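Local coordinates for protein disulphide isomerase (Xylella fastidiosa, PDB 3FK8) that probably rearranges disulphide bonds in other proteins, like thioredoxin-fold relatives, at residues L6-H11 with V66-V71; T32-G37 with V96-D101; N39-C44 with D90-V95. One frame throughout, in Å; residues are numbered along the deposited sequence.

Contact 1 of 3, residues L6-H11 with V66-V71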
loop_
_atom_site.group_PDB
_atom_site.type_symbol
_atom_site.label_atom_id
_atom_site.label_comp_id
_atom_site.label_asym_id
_atom_site.label_seq_id
_atom_site.Cartn_x
_atom_site.Cartn_y
_atom_site.Cartn_z
ATOM N N LEU A 6 3.463 -12.340 -9.268
ATOM C CA LEU A 6 2.563 -11.173 -9.249
ATOM C C LEU A 6 2.575 -10.388 -7.936
ATOM O O LEU A 6 2.603 -10.977 -6.859
ATOM C CB LEU A 6 1.150 -11.666 -9.535
ATOM C CG LEU A 6 1.008 -12.378 -10.880
ATOM C CD1 LEU A 6 -0.347 -13.034 -11.040
ATOM C CD2 LEU A 6 1.262 -11.399 -12.020
ATOM N N PRO A 7 2.506 -9.041 -8.018
ATOM C CA PRO A 7 2.571 -8.330 -6.712
ATOM C C PRO A 7 1.342 -8.497 -5.811
ATOM O O PRO A 7 1.463 -8.474 -4.591
ATOM C CB PRO A 7 2.746 -6.861 -7.104
ATOM C CG PRO A 7 2.436 -6.797 -8.611
ATOM C CD PRO A 7 2.623 -8.149 -9.189
ATOM N N TYR A 8 0.176 -8.693 -6.407
ATOM C CA TYR A 8 -1.052 -8.848 -5.648
ATOM C C TYR A 8 -1.513 -10.296 -5.637
ATOM O O TYR A 8 -1.465 -10.991 -6.660
ATOM C CB TYR A 8 -2.129 -7.921 -6.220
ATOM C CG TYR A 8 -1.775 -6.461 -5.985
ATOM C CD1 TYR A 8 -2.193 -5.809 -4.844
ATOM C CD2 TYR A 8 -0.963 -5.783 -6.876
ATOM C CE1 TYR A 8 -1.839 -4.504 -4.614
ATOM C CE2 TYR A 8 -0.578 -4.473 -6.635
ATOM C CZ TYR A 8 -1.030 -3.843 -5.512
ATOM O OH TYR A 8 -0.665 -2.548 -5.259
ATOM N N ASP A 9 -2.014 -10.714 -4.484
ATOM C CA ASP A 9 -2.502 -12.066 -4.331
ATOM C C ASP A 9 -4.001 -12.030 -4.465
ATOM O O ASP A 9 -4.722 -11.599 -3.550
ATOM C CB ASP A 9 -2.103 -12.635 -2.969
ATOM C CG ASP A 9 -2.556 -14.086 -2.755
ATOM O OD1 ASP A 9 -3.206 -14.676 -3.661
ATOM O OD2 ASP A 9 -2.245 -14.605 -1.655
ATOM N N GLU A 10 -4.480 -12.471 -5.621
ATOM C CA GLU A 10 -5.884 -12.403 -5.944
ATOM C C GLU A 10 -6.760 -13.348 -5.106
ATOM O O GLU A 10 -7.979 -13.199 -5.082
ATOM C CB GLU A 10 -6.070 -12.638 -7.443
ATOM C CG GLU A 10 -5.258 -11.595 -8.254
ATOM C CD GLU A 10 -5.407 -11.635 -9.772
ATOM O OE1 GLU A 10 -6.315 -12.314 -10.302
ATOM O OE2 GLU A 10 -4.599 -10.955 -10.440
ATOM N N HIS A 11 -6.115 -14.269 -4.389
ATOM C CA HIS A 11 -6.782 -15.267 -3.564
ATOM C C HIS A 11 -6.758 -14.948 -2.090
ATOM O O HIS A 11 -7.414 -15.666 -1.307
ATOM C CB HIS A 11 -6.151 -16.660 -3.808
ATOM C CG HIS A 11 -6.188 -17.065 -5.236
ATOM N ND1 HIS A 11 -7.368 -17.149 -5.933
ATOM C CD2 HIS A 11 -5.192 -17.204 -6.143
ATOM C CE1 HIS A 11 -7.104 -17.433 -7.195
ATOM N NE2 HIS A 11 -5.791 -17.465 -7.347
ATOM N N VAL A 66 3.197 -3.993 6.396
ATOM C CA VAL A 66 2.661 -3.723 5.033
ATOM C C VAL A 66 1.702 -4.827 4.600
ATOM O O VAL A 66 1.940 -6.021 4.848
ATOM C CB VAL A 66 3.774 -3.732 3.998
ATOM C CG1 VAL A 66 3.245 -3.430 2.593
ATOM C CG2 VAL A 66 4.860 -2.766 4.343
ATOM N N VAL A 67 0.605 -4.422 3.963
ATOM C CA VAL A 67 -0.378 -5.346 3.362
ATOM C C VAL A 67 -0.726 -4.836 1.988
ATOM O O VAL A 67 -1.066 -3.661 1.855
ATOM C CB VAL A 67 -1.707 -5.436 4.154
ATOM C CG1 VAL A 67 -2.736 -6.348 3.448
ATOM C CG2 VAL A 67 -1.461 -5.922 5.557
ATOM N N LYS A 68 -0.675 -5.721 0.987
ATOM C CA LYS A 68 -1.152 -5.415 -0.370
ATOM C C LYS A 68 -2.552 -5.923 -0.557
ATOM O O LYS A 68 -2.784 -7.097 -0.236
ATOM C CB LYS A 68 -0.230 -5.988 -1.435
ATOM C CG LYS A 68 1.006 -5.113 -1.691
ATOM C CD LYS A 68 1.858 -5.672 -2.838
ATOM C CE LYS A 68 2.837 -6.698 -2.313
ATOM N NZ LYS A 68 3.801 -7.216 -3.360
ATOM N N ILE A 69 -3.474 -5.068 -0.987
ATOM C CA ILE A 69 -4.879 -5.417 -1.151
ATOM C C ILE A 69 -5.234 -5.354 -2.646
ATOM O O ILE A 69 -5.182 -4.275 -3.270
ATOM C CB ILE A 69 -5.813 -4.457 -0.352
ATOM C CG1 ILE A 69 -5.442 -4.596 1.125
ATOM C CG2 ILE A 69 -7.231 -4.793 -0.585
ATOM C CD1 ILE A 69 -5.608 -3.408 1.919
ATOM N N ASP A 70 -5.559 -6.510 -3.217
ATOM C CA ASP A 70 -6.023 -6.599 -4.596
ATOM C C ASP A 70 -7.415 -5.998 -4.748
ATOM O O ASP A 70 -8.331 -6.396 -4.057
ATOM C CB ASP A 70 -6.082 -8.084 -4.978
ATOM C CG ASP A 70 -6.568 -8.278 -6.403
ATOM O OD1 ASP A 70 -6.268 -7.453 -7.261
ATOM O OD2 ASP A 70 -7.221 -9.312 -6.642
ATOM N N VAL A 71 -7.565 -5.063 -5.688
ATOM C CA VAL A 71 -8.885 -4.529 -5.990
ATOM C C VAL A 71 -9.390 -5.026 -7.322
ATOM O O VAL A 71 -10.485 -4.635 -7.735
ATOM C CB VAL A 71 -8.997 -2.999 -5.876
ATOM C CG1 VAL A 71 -8.702 -2.555 -4.420
ATOM C CG2 VAL A 71 -8.125 -2.270 -6.876
HETATM O O HOH W 1 -5.551 -9.053 -1.671
HETATM O O HOH W 2 -2.559 -9.228 -2.182
HETATM O O HOH W 3 -4.981 -8.186 -9.579
HETATM O O HOH W 4 -8.852 -10.529 -4.579
#

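Contact 2 of 3, residues T32-G37 with V96-D101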
loop_
_atom_site.group_PDB
_atom_site.type_symbol
_atom_site.label_atom_id
_atom_site.label_comp_id
_atom_site.label_asym_id
_atom_site.label_seq_id
_atom_site.Cartn_x
_atom_site.Cartn_y
_atom_site.Cartn_z
ATOM N N THR A 32 0.863 0.828 9.934
ATOM C CA THR A 32 0.643 -0.147 8.876
ATOM C C THR A 32 0.370 0.577 7.562
ATOM O O THR A 32 -0.372 1.558 7.522
ATOM C CB THR A 32 -0.537 -1.035 9.226
ATOM O OG1 THR A 32 -0.239 -1.724 10.437
ATOM C CG2 THR A 32 -0.856 -2.053 8.106
ATOM N N LEU A 33 1.007 0.106 6.500
ATOM C CA LEU A 33 0.809 0.615 5.167
ATOM C C LEU A 33 -0.068 -0.354 4.381
ATOM O O LEU A 33 0.285 -1.513 4.199
ATOM C CB LEU A 33 2.176 0.685 4.538
ATOM C CG LEU A 33 2.303 1.176 3.144
ATOM C CD1 LEU A 33 1.858 2.643 3.094
ATOM C CD2 LEU A 33 3.736 1.036 2.619
ATOM N N LEU A 34 -1.233 0.127 3.995
ATOM C CA LEU A 34 -2.126 -0.631 3.121
ATOM C C LEU A 34 -1.937 -0.130 1.677
ATOM O O LEU A 34 -2.083 1.073 1.424
ATOM C CB LEU A 34 -3.557 -0.391 3.523
ATOM C CG LEU A 34 -3.977 -0.680 4.953
ATOM C CD1 LEU A 34 -5.469 -0.504 5.182
ATOM C CD2 LEU A 34 -3.529 -2.070 5.367
ATOM N N VAL A 35 -1.591 -1.044 0.784
ATOM C CA VAL A 35 -1.332 -0.689 -0.612
ATOM C C VAL A 35 -2.396 -1.324 -1.461
ATOM O O VAL A 35 -2.480 -2.560 -1.558
ATOM C CB VAL A 35 0.068 -1.143 -1.104
ATOM C CG1 VAL A 35 0.313 -0.605 -2.488
ATOM C CG2 VAL A 35 1.152 -0.702 -0.097
ATOM N N PHE A 36 -3.272 -0.487 -2.026
ATOM C CA PHE A 36 -4.387 -0.966 -2.874
ATOM C C PHE A 36 -3.983 -0.910 -4.341
ATOM O O PHE A 36 -3.547 0.131 -4.834
ATOM C CB PHE A 36 -5.595 -0.070 -2.669
ATOM C CG PHE A 36 -6.222 -0.171 -1.309
ATOM C CD1 PHE A 36 -7.375 -0.963 -1.124
ATOM C CD2 PHE A 36 -5.699 0.509 -0.208
ATOM C CE1 PHE A 36 -7.964 -1.047 0.148
ATOM C CE2 PHE A 36 -6.319 0.412 1.055
ATOM C CZ PHE A 36 -7.414 -0.335 1.220
ATOM N N GLY A 37 -4.176 -2.005 -5.074
ATOM C CA GLY A 37 -3.767 -2.024 -6.465
ATOM C C GLY A 37 -4.217 -3.314 -7.109
ATOM O O GLY A 37 -5.058 -4.053 -6.561
ATOM N N VAL A 96 -2.986 3.736 2.243
ATOM C CA VAL A 96 -3.505 4.216 3.527
ATOM C C VAL A 96 -2.424 3.932 4.559
ATOM O O VAL A 96 -1.884 2.839 4.595
ATOM C CB VAL A 96 -4.825 3.498 3.931
ATOM C CG1 VAL A 96 -5.354 3.996 5.277
ATOM C CG2 VAL A 96 -5.848 3.660 2.865
ATOM N N VAL A 97 -2.135 4.906 5.424
ATOM C CA VAL A 97 -1.230 4.687 6.552
ATOM C C VAL A 97 -2.161 4.642 7.773
ATOM O O VAL A 97 -2.925 5.584 8.017
ATOM C CB VAL A 97 -0.234 5.878 6.708
ATOM C CG1 VAL A 97 0.622 5.741 7.979
ATOM C CG2 VAL A 97 0.627 6.025 5.445
ATOM N N VAL A 98 -2.120 3.545 8.513
ATOM C CA VAL A 98 -2.919 3.414 9.725
ATOM C C VAL A 98 -1.932 3.444 10.892
ATOM O O VAL A 98 -0.949 2.682 10.907
ATOM C CB VAL A 98 -3.698 2.066 9.710
ATOM C CG1 VAL A 98 -4.666 1.926 10.904
ATOM C CG2 VAL A 98 -4.459 1.948 8.369
ATOM N N ASN A 99 -2.202 4.261 11.897
ATOM C CA ASN A 99 -1.319 4.331 13.064
ATOM C C ASN A 99 -1.428 3.069 13.874
ATOM O O ASN A 99 -2.299 2.224 13.673
ATOM C CB ASN A 99 -1.675 5.533 13.940
ATOM C CG ASN A 99 -1.242 6.827 13.329
ATOM O OD1 ASN A 99 -0.235 6.904 12.600
ATOM N ND2 ASN A 99 -2.000 7.862 13.606
ATOM N N SER A 100 -0.499 2.966 14.828
ATOM C CA SER A 100 -0.369 1.762 15.636
ATOM C C SER A 100 -1.603 1.505 16.497
ATOM O O SER A 100 -1.806 0.400 16.965
ATOM C CB SER A 100 0.912 1.834 16.489
ATOM O OG SER A 100 0.917 3.013 17.298
ATOM N N ASP A 101 -2.435 2.534 16.698
ATOM C CA ASP A 101 -3.705 2.375 17.392
ATOM C C ASP A 101 -4.885 1.949 16.513
ATOM O O ASP A 101 -6.024 1.847 16.966
ATOM C CB ASP A 101 -4.059 3.673 18.147
ATOM C CG ASP A 101 -4.508 4.821 17.218
ATOM O OD1 ASP A 101 -4.286 4.774 15.968
ATOM O OD2 ASP A 101 -5.095 5.817 17.752
HETATM O O HOH W 5 -0.371 -0.127 12.739
#

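Contact 3 of 3, residues N39-C44 with D90-V95. With FMT (formic acid), chain B.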
loop_
_atom_site.group_PDB
_atom_site.type_symbol
_atom_site.label_atom_id
_atom_site.label_comp_id
_atom_site.label_asym_id
_atom_site.label_seq_id
_atom_site.Cartn_x
_atom_site.Cartn_y
_atom_site.Cartn_z
ATOM N N ASN A 39 -2.850 -6.451 -10.348
ATOM C CA ASN A 39 -1.768 -6.918 -11.205
ATOM C C ASN A 39 -1.813 -6.389 -12.624
ATOM O O ASN A 39 -0.766 -6.315 -13.262
ATOM C CB ASN A 39 -1.745 -8.455 -11.206
ATOM C CG ASN A 39 -1.336 -9.019 -9.867
ATOM O OD1 ASN A 39 -0.463 -8.489 -9.194
ATOM N ND2 ASN A 39 -1.998 -10.079 -9.448
ATOM N N TRP A 40 -2.993 -6.014 -13.105
ATOM C CA TRP A 40 -3.116 -5.472 -14.464
ATOM C C TRP A 40 -2.568 -4.074 -14.573
ATOM O O TRP A 40 -2.360 -3.604 -15.687
ATOM C CB TRP A 40 -4.581 -5.503 -14.950
ATOM C CG TRP A 40 -5.486 -4.684 -14.131
ATOM C CD1 TRP A 40 -6.309 -5.137 -13.096
ATOM C CD2 TRP A 40 -5.708 -3.256 -14.217
ATOM N NE1 TRP A 40 -6.995 -4.070 -12.561
ATOM C CE2 TRP A 40 -6.641 -2.905 -13.198
ATOM C CE3 TRP A 40 -5.205 -2.236 -15.038
ATOM C CZ2 TRP A 40 -7.092 -1.587 -13.013
ATOM C CZ3 TRP A 40 -5.651 -0.947 -14.858
ATOM C CH2 TRP A 40 -6.584 -0.621 -13.848
ATOM N N CYS A 41 -2.395 -3.374 -13.447
ATOM C CA CYS A 41 -2.060 -1.969 -13.496
ATOM C C CYS A 41 -0.557 -1.728 -13.514
ATOM O O CYS A 41 0.175 -2.126 -12.598
ATOM C CB CYS A 41 -2.665 -1.317 -12.298
ATOM S SG CYS A 41 -2.149 0.464 -12.180
ATOM N N THR A 42 -0.098 -1.140 -14.612
ATOM C CA THR A 42 1.332 -0.979 -14.800
ATOM C C THR A 42 1.917 -0.042 -13.737
ATOM O O THR A 42 3.060 -0.222 -13.342
ATOM C CB THR A 42 1.681 -0.578 -16.268
ATOM O OG1 THR A 42 1.112 0.707 -16.597
ATOM C CG2 THR A 42 1.126 -1.629 -17.183
ATOM N N ASP A 43 1.153 0.968 -13.261
ATOM C CA ASP A 43 1.654 1.790 -12.175
ATOM C C ASP A 43 1.796 1.039 -10.877
ATOM O O ASP A 43 2.756 1.219 -10.117
ATOM C CB ASP A 43 0.757 3.007 -12.019
ATOM C CG ASP A 43 0.754 3.831 -13.279
ATOM O OD1 ASP A 43 1.768 4.552 -13.534
ATOM O OD2 ASP A 43 -0.206 3.737 -14.056
ATOM N N CYS A 44 0.872 0.101 -10.620
ATOM C CA CYS A 44 0.994 -0.742 -9.430
ATOM C C CYS A 44 2.203 -1.667 -9.510
ATOM O O CYS A 44 2.909 -1.865 -8.508
ATOM C CB CYS A 44 -0.231 -1.610 -9.279
ATOM S SG CYS A 44 -1.772 -0.694 -8.939
ATOM N N ASP A 90 -9.531 7.802 -6.280
ATOM C CA ASP A 90 -8.726 8.768 -6.816
ATOM C C ASP A 90 -7.593 8.173 -7.706
ATOM O O ASP A 90 -6.713 8.914 -8.151
ATOM C CB ASP A 90 -8.245 9.619 -5.608
ATOM C CG ASP A 90 -9.406 10.339 -4.899
ATOM O OD1 ASP A 90 -10.143 11.099 -5.560
ATOM O OD2 ASP A 90 -9.616 10.141 -3.681
ATOM N N GLY A 91 -7.656 6.842 -7.968
ATOM C CA GLY A 91 -6.732 6.065 -8.800
ATOM C C GLY A 91 -5.930 5.035 -7.995
ATOM O O GLY A 91 -5.794 5.177 -6.777
ATOM N N ILE A 92 -5.365 4.057 -8.700
ATOM C CA ILE A 92 -4.429 3.089 -8.135
ATOM C C ILE A 92 -3.064 3.195 -8.814
ATOM O O ILE A 92 -2.958 3.632 -9.957
ATOM C CB ILE A 92 -4.979 1.612 -8.183
ATOM C CG1 ILE A 92 -5.329 1.235 -9.624
ATOM C CG2 ILE A 92 -6.150 1.429 -7.200
ATOM C CD1 ILE A 92 -5.575 -0.268 -9.759
ATOM N N PRO A 93 -1.992 2.812 -8.104
ATOM C CA PRO A 93 -1.987 2.353 -6.708
ATOM C C PRO A 93 -2.320 3.460 -5.765
ATOM O O PRO A 93 -2.099 4.627 -6.060
ATOM C CB PRO A 93 -0.537 1.862 -6.512
ATOM C CG PRO A 93 0.248 2.707 -7.494
ATOM C CD PRO A 93 -0.643 2.858 -8.689
ATOM N N ALA A 94 -2.882 3.107 -4.624
ATOM C CA ALA A 94 -3.260 4.050 -3.560
ATOM C C ALA A 94 -2.840 3.489 -2.236
ATOM O O ALA A 94 -2.754 2.282 -2.073
ATOM C CB ALA A 94 -4.747 4.312 -3.584
ATOM N N VAL A 95 -2.547 4.357 -1.277
ATOM C CA VAL A 95 -2.102 3.877 0.020
ATOM C C VAL A 95 -2.908 4.497 1.161
ATOM O O VAL A 95 -3.442 5.611 1.031
ATOM C CB VAL A 95 -0.564 3.971 0.266
ATOM C CG1 VAL A 95 0.308 3.221 -0.860
ATOM C CG2 VAL A 95 -0.171 5.338 0.265
HETATM C C FMT B . -2.673 0.359 -16.522
HETATM O O1 FMT B . -2.072 -0.625 -16.993
HETATM O O2 FMT B . -2.274 1.097 -15.606
#

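Contact 1 of 3, residues L6-H11 with V66-V71
Tyr8 and Asp70 mark the nearest approach of the two backbones, with CA atoms 5.6 Å apart, where the irregular loop 6-11 passes the end of strand 65-70. Water replaces direct backbone pairing here. Water 2 accepts from Asp9 N and donates to Lys68 O, while water 1 accepts from Asp70 N and gives a longer bond of 3.3 Å to Asp9 O.

Lys68 crosses Tyr8 at about a right angle, its CD 4.2 Å above one face of the ring and displaced toward the rim. A turn at chi3 (-87°) swings CE toward the loop, and NZ then donates to Pro7 O over 2.9 Å, meeting the carbonyl at a C=O...N angle of 120°. The same ammonium forms a salt bridge with Asp48 of helix 42-51. Tyr8 CE1 comes within 3.6 Å of Ile69 O.

Glu10 CG lies 3.4 Å from Asp70 OD2, and the two carboxylate planes differ by 23°. Water 3 donates to both acids, and Glu10 OE2 also accepts from Asn39 ND2. Any repulsion between the two acids, if both are ionised, would be eased by the salt bridge from Arg76 to Asp70 OD2.

The loop, which leads into helix 14-28, thus lies against strand 65-70, one of the two outermost strands of the sheet; the Tyr8 side chain touches both Val35 of strand 32-37 and Cys44 of helix 42-51.

Contact 2 of 3, residues T32-G37 with V96-D101
Thr32 and Leu34 pair with Val98 and Val96 in a short antiparallel ladder, the two strand segments running at 157° to each other. Both are hydrogen-bonded pairs, each closed by two N-H...O bonds, such as Thr32 N to Val98 O at 2.8 Å. Between them Leu33 and Val97 form a non-hydrogen-bonded pair, where CA-H groups supplement the ladder: Val97 CA lies 3.4 Å from Thr32 O, and Leu33 CA makes a similar contact with Val96 O. Each of these two carbonyl oxygens therefore receives an N-H and a CA-H.

Leu34 illustrates how a strand residue spends its side chain. Its CB sits 4.1 Å from Val96 CB and 3.8 Å from Val96 O. With chi1 at -56°, CG lies beside the backbone N and anti to the carbonyl carbon, still only 4.1 Å from Val96 O. The branches then part. CD1 reaches diagonally past the direct partner to Val98 CG2, at 4.1 Å, whereas CD2 turns toward Val67 of strand 65-70.

Phe36 extends the same face: its CE2 meets Val96 CG2 at 3.7 Å in an oblique approach. On the face bearing Leu33, that residue's CD1 touches Val97 CG2 at 4.3 Å. Where the ladder ends, water 5 hydrogen-bonds to Thr32 OG1 and weakly to Asn99 O.

Helix 14-28 packs on the face of Thr32, Leu34 and Val98 through Ala21, Leu22 and Val18. Strand 32-37, with 65-70 parallel on one side and 94-98 antiparallel on the other, is a central strand of the mixed sheet of order 2-1-3-4 that is characteristic of the thioredoxin fold.

Contact 3 of 3, residues N39-C44 with D90-V95
The side chains of Trp40 and Ile92 cross at about a right angle; Ile92 CD1, 3.8 Å from Trp40 CZ2, lies obliquely to the ring. One face of that ring carries Cys41 CB, 3.8 Å above the plane and offset toward the rim. At the edge, near the ring plane, sits the carbon of a formic acid molecule, 3.7 Å from Trp40 CZ3. The indole is also held from outside, NE1 donating to Gly72 O. The formic acid is probably left from crystallisation; its O1 accepts from Thr42 N over 3.1 Å in a nearly straight bond (165°), and a weaker bond runs from the same nitrogen to O2.

Trp40 directly precedes Cys41, which with Cys44 forms a CxxC pattern at a helix start, consistent with the redox motif of thioredoxins; it faces the cis-proline Pro93, as in that family. Cys41 is the N-cap residue. Its SG, anti to the backbone N (chi1 174°), accepts from Cys44 N over 3.4 Å. The two sulphurs, Cys41 SG and Cys44 SG, stand 3.5 Å apart, too far for a disulphide.

Cys44 SG lies beside Pro93, 3.6 Å from its N, and also touches Pro93 CB. Ile92 CD1 touches Trp40 CZ2, Cys41 CB and Cys44 SG, the chain reaching them with CG1 between the backbone N and the carbonyl carbon (chi1 57°). In the first turn of helix 42-51, Asp43 CB packs against Pro93 CD at 3.6 Å, while the carboxylate of Asp43 forms a salt bridge with Arg117. Beyond the cis-proline, Ala94 opens strand 94-98, whose backbone bonds to Phe36 in strand 32-37.

How the contacts relate
All three contacts converge on one four-stranded mixed sheet. Contact 2 joins its inner strands, 32-37 and 94-98; contact 1 lies about 13 Å away, centre to centre, at the outermost strand 65-70; contact 3 lies about 15 Å from contact 2 and 11 Å from contact 1, where helix 42-51 begins and strand 94-98 is entered. Along the chain, contact 3 is nested within the loop closed by contact 2, while contact 1 interleaves with both. Asn39 bridges contacts 1 and 3, and Gly37 CA touches Cys44 SG. The probable redox motif is thus set at one end of the sheet.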